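Local structure of amorpha-4,11-diene synthase (4GAX) at residues A[251-265]-A[294-307]. The protein is a plant sesquiterpene synthase, a lyase that probably cyclises farnesyl diphosphate in a metal-dependent reaction to a bisabolol- or amorphadiene-type product. Residues are numbered along the deposited sequence; the frame is centred on the assembly and turned at random.
Sequences LQSLHREELSQLSKW and FEPQYSRARIFLAK
Glu258 and Ile303 mark the close pass of two helical segments, 251-265 and 299-307, that run in the same general sense; their axes come within 10.3 Å and cross at -35°. Ahead of the second helix, the lead-in from Phe294, with a short 3-10 turn at 296-297, continues the contact, with Pro296 beside Leu251. At the centre, Arg302 grips the carboxylate of Glu258 side-on: NE donates to OE1 at 2.9 Å in an almost straight bond (178°), and NH2 reaches the syn lone pair of OE2 at 2.7 Å. A bend at chi3 turns the guanidinium across Glu258; the carboxylate and guanidinium planes are 30° apart. Ser299 OG adds a third bond, meeting Glu258 OE2 at 2.6 Å from above the carboxylate plane, while Tyr286 of helix 282-292 bonds OE1. Another edge of the guanidinium, at NH1, is tied to Glu295 O, which accepts from NH1 at 2.7 Å. His255 sets its ring nearly perpendicular to the guanidinium and sends NE2-H in its own plane to a lone pair of Phe294 O, 3.0 Å away. Apolar contacts flank the ion pair on either side along the helices: Leu251 CD2 abuts the edge of the Phe294 ring, and Leu262 CD1 presses on Ala306 CB at 3.5 Å. Lys307, extended beyond CG, lies along one face of Trp265, with CG over the six-membered ring and NZ 4.4 Å from the five-membered ring centroid, a cation-pi contact. Helix 238-269 is thus joined to helix 299-322 of the alpha-helical terpene synthase fold through a buried, multiply bonded ion pair; the charge of Arg302, held against the buried carboxylate, would be expected to favour the ionised form of Glu258.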
loop_
_atom_site.group_PDB
_atom_site.type_symbol
_atom_site.label_atom_id
_atom_site.label_comp_id
_atom_site.label_asym_id
_atom_site.label_seq_id
_atom_site.Cartn_x
_atom_site.Cartn_y
_atom_site.Cartn_z
ATOM N N LEU A 251 16.805 8.820 0.934
ATOM C CA LEU A 251 15.528 8.624 0.258
ATOM C C LEU A 251 14.464 9.567 0.818
ATOM O O LEU A 251 13.645 10.104 0.072
ATOM C CB LEU A 251 15.093 7.155 0.314
ATOM C CG LEU A 251 13.858 6.777 -0.493
ATOM C CD1 LEU A 251 14.017 7.193 -1.967
ATOM C CD2 LEU A 251 13.635 5.264 -0.365
ATOM N N GLN A 252 14.497 9.818 2.123
ATOM C CA GLN A 252 13.609 10.826 2.695
ATOM C C GLN A 252 13.797 12.192 2.039
ATOM O O GLN A 252 12.816 12.912 1.807
ATOM C CB GLN A 252 13.805 10.939 4.204
ATOM C CG GLN A 252 12.771 11.826 4.884
ATOM C CD GLN A 252 13.028 11.973 6.361
ATOM O OE1 GLN A 252 14.062 12.523 6.778
ATOM N NE2 GLN A 252 12.084 11.482 7.177
ATOM N N SER A 253 15.048 12.557 1.744
ATOM C CA SER A 253 15.302 13.833 1.068
ATOM C C SER A 253 14.639 13.861 -0.305
ATOM O O SER A 253 14.095 14.883 -0.716
ATOM C CB SER A 253 16.806 14.113 0.932
ATOM O OG SER A 253 17.355 14.440 2.187
ATOM N N LEU A 254 14.673 12.732 -1.005
ATOM C CA LEU A 254 14.054 12.643 -2.324
ATOM C C LEU A 254 12.542 12.801 -2.195
ATOM O O LEU A 254 11.920 13.538 -2.961
ATOM C CB LEU A 254 14.397 11.305 -2.991
ATOM C CG LEU A 254 13.635 11.034 -4.291
ATOM C CD1 LEU A 254 14.040 12.011 -5.412
ATOM C CD2 LEU A 254 13.827 9.596 -4.743
ATOM N N HIS A 255 11.952 12.119 -1.215
ATOM C CA HIS A 255 10.512 12.239 -0.968
ATOM C C HIS A 255 10.157 13.681 -0.680
ATOM O O HIS A 255 9.130 14.175 -1.147
ATOM C CB HIS A 255 10.074 11.361 0.208
ATOM C CG HIS A 255 10.243 9.895 -0.042
ATOM N ND1 HIS A 255 10.405 8.976 0.973
ATOM C CD2 HIS A 255 10.264 9.188 -1.200
ATOM C CE1 HIS A 255 10.525 7.766 0.453
ATOM N NE2 HIS A 255 10.440 7.864 -0.860
ATOM N N ARG A 256 11.006 14.356 0.091
ATOM C CA ARG A 256 10.757 15.747 0.410
ATOM C C ARG A 256 10.839 16.630 -0.833
ATOM O O ARG A 256 10.087 17.610 -0.947
ATOM C CB ARG A 256 11.711 16.237 1.504
ATOM C CG ARG A 256 11.327 15.747 2.889
ATOM C CD ARG A 256 10.065 16.441 3.396
ATOM N NE ARG A 256 10.302 17.861 3.658
ATOM C CZ ARG A 256 10.616 18.376 4.847
ATOM N NH1 ARG A 256 10.725 17.595 5.913
ATOM N NH2 ARG A 256 10.807 19.687 4.969
ATOM N N GLU A 257 11.747 16.302 -1.749
ATOM C CA GLU A 257 11.841 17.034 -3.030
ATOM C C GLU A 257 10.564 16.870 -3.864
ATOM O O GLU A 257 10.066 17.836 -4.452
ATOM C CB GLU A 257 13.055 16.563 -3.856
ATOM C CG GLU A 257 14.416 16.832 -3.206
ATOM C CD GLU A 257 15.597 16.404 -4.091
ATOM O OE1 GLU A 257 15.449 15.432 -4.868
ATOM O OE2 GLU A 257 16.671 17.044 -4.017
ATOM N N GLU A 258 10.059 15.636 -3.930
ATOM C CA GLU A 258 8.819 15.330 -4.651
ATOM C C GLU A 258 7.628 16.091 -4.071
ATOM O O GLU A 258 6.815 16.656 -4.809
ATOM C CB GLU A 258 8.545 13.819 -4.598
ATOM C CG GLU A 258 9.651 12.990 -5.232
ATOM C CD GLU A 258 9.528 11.500 -4.936
ATOM O OE1 GLU A 258 8.624 11.107 -4.153
ATOM O OE2 GLU A 258 10.341 10.706 -5.489
ATOM N N LEU A 259 7.520 16.100 -2.742
ATOM C CA LEU A 259 6.420 16.775 -2.078
ATOM C C LEU A 259 6.543 18.286 -2.234
ATOM O O LEU A 259 5.535 18.996 -2.297
ATOM C CB LEU A 259 6.381 16.391 -0.600
ATOM C CG LEU A 259 5.269 17.031 0.237
ATOM C CD1 LEU A 259 3.897 16.837 -0.400
ATOM C CD2 LEU A 259 5.275 16.432 1.642
ATOM N N SER A 260 7.777 18.782 -2.279
ATOM C CA SER A 260 8.009 20.194 -2.588
ATOM C C SER A 260 7.501 20.568 -3.994
ATOM O O SER A 260 6.860 21.617 -4.188
ATOM C CB SER A 260 9.499 20.523 -2.468
ATOM O OG SER A 260 9.765 21.834 -2.937
ATOM N N GLN A 261 7.814 19.728 -4.974
ATOM C CA GLN A 261 7.352 19.945 -6.339
ATOM C C GLN A 261 5.825 19.858 -6.402
ATOM O O GLN A 261 5.175 20.673 -7.038
ATOM C CB GLN A 261 7.993 18.921 -7.282
ATOM C CG GLN A 261 9.506 19.050 -7.361
ATOM C CD GLN A 261 10.174 17.863 -8.036
ATOM O OE1 GLN A 261 11.256 17.433 -7.634
ATOM N NE2 GLN A 261 9.537 17.336 -9.074
ATOM N N LEU A 262 5.251 18.883 -5.713
ATOM C CA LEU A 262 3.801 18.752 -5.669
ATOM C C LEU A 262 3.132 19.908 -4.959
ATOM O O LEU A 262 2.034 20.330 -5.350
ATOM C CB LEU A 262 3.407 17.429 -5.018
ATOM C CG LEU A 262 3.559 16.265 -5.982
ATOM C CD1 LEU A 262 3.626 14.955 -5.191
ATOM C CD2 LEU A 262 2.383 16.246 -6.977
ATOM N N SER A 263 3.794 20.419 -3.919
ATOM C CA SER A 263 3.262 21.530 -3.144
ATOM C C SER A 263 3.199 22.779 -3.998
ATOM O O SER A 263 2.234 23.541 -3.901
ATOM C CB SER A 263 4.086 21.775 -1.872
ATOM O OG SER A 263 4.035 20.633 -1.033
ATOM N N LYS A 264 4.215 22.988 -4.837
ATOM C CA LYS A 264 4.243 24.177 -5.708
ATOM C C LYS A 264 3.152 24.105 -6.768
ATOM O O LYS A 264 2.434 25.076 -7.000
ATOM C CB LYS A 264 5.609 24.346 -6.381
ATOM C CG LYS A 264 6.591 25.146 -5.554
ATOM C CD LYS A 264 8.029 24.791 -5.891
ATOM C CE LYS A 264 8.941 25.077 -4.710
ATOM N NZ LYS A 264 10.368 24.796 -5.025
ATOM N N TRP A 265 3.066 22.948 -7.418
ATOM C CA TRP A 265 2.005 22.647 -8.378
ATOM C C TRP A 265 0.621 22.905 -7.788
ATOM O O TRP A 265 -0.217 23.574 -8.409
ATOM C CB TRP A 265 2.119 21.182 -8.783
ATOM C CG TRP A 265 1.045 20.653 -9.708
ATOM C CD1 TRP A 265 1.000 20.773 -11.078
ATOM C CD2 TRP A 265 -0.095 19.855 -9.338
ATOM N NE1 TRP A 265 -0.112 20.123 -11.574
ATOM C CE2 TRP A 265 -0.797 19.550 -10.530
ATOM C CE3 TRP A 265 -0.594 19.382 -8.113
ATOM C CZ2 TRP A 265 -1.967 18.781 -10.531
ATOM C CZ3 TRP A 265 -1.753 18.624 -8.113
ATOM C CH2 TRP A 265 -2.428 18.326 -9.314
ATOM N N PHE A 294 7.647 3.201 -2.813
ATOM C CA PHE A 294 8.401 4.282 -2.163
ATOM C C PHE A 294 9.807 4.418 -2.752
ATOM O O PHE A 294 10.533 5.379 -2.456
ATOM C CB PHE A 294 8.539 4.007 -0.657
ATOM C CG PHE A 294 9.480 2.870 -0.354
ATOM C CD1 PHE A 294 10.838 3.097 -0.155
ATOM C CD2 PHE A 294 9.011 1.560 -0.319
ATOM C CE1 PHE A 294 11.715 2.036 0.088
ATOM C CE2 PHE A 294 9.881 0.484 -0.068
ATOM C CZ PHE A 294 11.239 0.729 0.137
ATOM N N GLU A 295 10.209 3.447 -3.562
ATOM C CA GLU A 295 11.595 3.354 -4.011
ATOM C C GLU A 295 11.994 4.488 -4.963
ATOM O O GLU A 295 11.142 5.034 -5.681
ATOM C CB GLU A 295 11.855 1.979 -4.636
ATOM C CG GLU A 295 11.628 0.832 -3.639
ATOM C CD GLU A 295 10.195 0.296 -3.665
ATOM O OE1 GLU A 295 9.274 1.010 -4.127
ATOM O OE2 GLU A 295 9.986 -0.851 -3.228
ATOM N N PRO A 296 13.293 4.837 -4.972
ATOM C CA PRO A 296 13.755 5.999 -5.736
ATOM C C PRO A 296 13.453 5.881 -7.216
ATOM O O PRO A 296 13.185 6.891 -7.838
ATOM C CB PRO A 296 15.271 6.028 -5.482
ATOM C CG PRO A 296 15.607 4.693 -4.896
ATOM C CD PRO A 296 14.382 4.206 -4.199
ATOM N N GLN A 297 13.454 4.664 -7.751
ATOM C CA GLN A 297 13.231 4.436 -9.169
ATOM C C GLN A 297 11.837 4.916 -9.610
ATOM O O GLN A 297 11.608 5.207 -10.788
ATOM C CB GLN A 297 13.393 2.931 -9.486
ATOM C CG GLN A 297 14.787 2.334 -9.159
ATOM C CD GLN A 297 15.099 2.212 -7.655
ATOM O OE1 GLN A 297 14.210 2.293 -6.817
ATOM N NE2 GLN A 297 16.375 2.020 -7.324
ATOM N N TYR A 298 10.904 4.983 -8.666
ATOM C CA TYR A 298 9.519 5.315 -8.983
ATOM C C TYR A 298 9.082 6.759 -8.663
ATOM O O TYR A 298 7.894 7.043 -8.505
ATOM C CB TYR A 298 8.606 4.298 -8.304
ATOM C CG TYR A 298 8.967 2.883 -8.713
ATOM C CD1 TYR A 298 8.875 2.487 -10.040
ATOM C CD2 TYR A 298 9.427 1.956 -7.780
ATOM C CE1 TYR A 298 9.207 1.186 -10.434
ATOM C CE2 TYR A 298 9.759 0.628 -8.170
ATOM C CZ TYR A 298 9.645 0.266 -9.497
ATOM O OH TYR A 298 9.980 -1.019 -9.891
ATOM N N SER A 299 10.046 7.660 -8.595
ATOM C CA SER A 299 9.788 9.078 -8.351
ATOM C C SER A 299 8.780 9.730 -9.303
ATOM O O SER A 299 7.837 10.393 -8.854
ATOM C CB SER A 299 11.102 9.866 -8.396
ATOM O OG SER A 299 10.870 11.179 -7.939
ATOM N N ARG A 300 8.973 9.558 -10.611
ATOM C CA ARG A 300 8.044 10.153 -11.578
ATOM C C ARG A 300 6.647 9.581 -11.416
ATOM O O ARG A 300 5.650 10.317 -11.493
ATOM C CB ARG A 300 8.512 9.941 -13.021
ATOM C CG ARG A 300 9.760 10.728 -13.394
ATOM C CD ARG A 300 9.870 10.925 -14.908
ATOM N NE ARG A 300 8.947 11.950 -15.403
ATOM C CZ ARG A 300 9.190 13.261 -15.365
ATOM N NH1 ARG A 300 10.324 13.716 -14.846
ATOM N NH2 ARG A 300 8.295 14.123 -15.841
ATOM N N ALA A 301 6.579 8.274 -11.185
ATOM C CA ALA A 301 5.288 7.613 -10.995
ATOM C C ALA A 301 4.563 8.126 -9.764
ATOM O O ALA A 301 3.355 8.347 -9.821
ATOM C CB ALA A 301 5.452 6.091 -10.928
ATOM N N ARG A 302 5.286 8.325 -8.654
ATOM C CA ARG A 302 4.664 8.868 -7.447
ATOM C C ARG A 302 4.094 10.267 -7.654
ATOM O O ARG A 302 2.993 10.598 -7.172
ATOM C CB ARG A 302 5.682 8.933 -6.287
ATOM C CG ARG A 302 5.916 7.619 -5.572
ATOM C CD ARG A 302 6.670 7.870 -4.265
ATOM N NE ARG A 302 8.035 8.332 -4.518
ATOM C CZ ARG A 302 9.034 7.531 -4.878
ATOM N NH1 ARG A 302 8.811 6.225 -5.048
ATOM N NH2 ARG A 302 10.256 8.034 -5.072
ATOM N N ILE A 303 4.860 11.113 -8.334
ATOM C CA ILE A 303 4.425 12.499 -8.523
ATOM C C ILE A 303 3.162 12.538 -9.374
ATOM O O ILE A 303 2.207 13.241 -9.046
ATOM C CB ILE A 303 5.542 13.363 -9.140
ATOM C CG1 ILE A 303 6.635 13.599 -8.086
ATOM C CG2 ILE A 303 4.982 14.697 -9.643
ATOM C CD1 ILE A 303 7.913 14.230 -8.643
ATOM N N PHE A 304 3.132 11.750 -10.445
ATOM C CA PHE A 304 1.957 11.727 -11.320
ATOM C C PHE A 304 0.741 11.163 -10.571
ATOM O O PHE A 304 -0.368 11.678 -10.691
ATOM C CB PHE A 304 2.223 10.886 -12.576
ATOM C CG PHE A 304 1.079 10.890 -13.535
ATOM C CD1 PHE A 304 0.652 12.083 -14.103
ATOM C CD2 PHE A 304 0.385 9.722 -13.823
ATOM C CE1 PHE A 304 -0.441 12.116 -14.982
ATOM C CE2 PHE A 304 -0.711 9.740 -14.699
ATOM C CZ PHE A 304 -1.118 10.945 -15.287
ATOM N N LEU A 305 0.959 10.095 -9.812
ATOM C CA LEU A 305 -0.119 9.447 -9.085
ATOM C C LEU A 305 -0.698 10.405 -8.059
ATOM O O LEU A 305 -1.917 10.493 -7.893
ATOM C CB LEU A 305 0.382 8.161 -8.422
ATOM C CG LEU A 305 -0.582 7.387 -7.502
ATOM C CD1 LEU A 305 -1.833 6.931 -8.241
ATOM C CD2 LEU A 305 0.160 6.147 -6.911
ATOM N N ALA A 306 0.171 11.154 -7.394
ATOM C CA ALA A 306 -0.295 12.132 -6.422
ATOM C C ALA A 306 -1.192 13.172 -7.097
ATOM O O ALA A 306 -2.236 13.538 -6.551
ATOM C CB ALA A 306 0.899 12.813 -5.742
ATOM N N LYS A 307 -0.788 13.650 -8.274
ATOM C CA LYS A 307 -1.619 14.601 -9.021
ATOM C C LYS A 307 -2.974 14.009 -9.379
ATOM O O LYS A 307 -4.002 14.670 -9.238
ATOM C CB LYS A 307 -0.899 15.060 -10.288
ATOM C CG LYS A 307 0.379 15.853 -9.981
ATOM C CD LYS A 307 1.141 16.195 -11.271
ATOM C CE LYS A 307 2.366 17.081 -10.976
ATOM N NZ LYS A 307 3.096 17.434 -12.247
#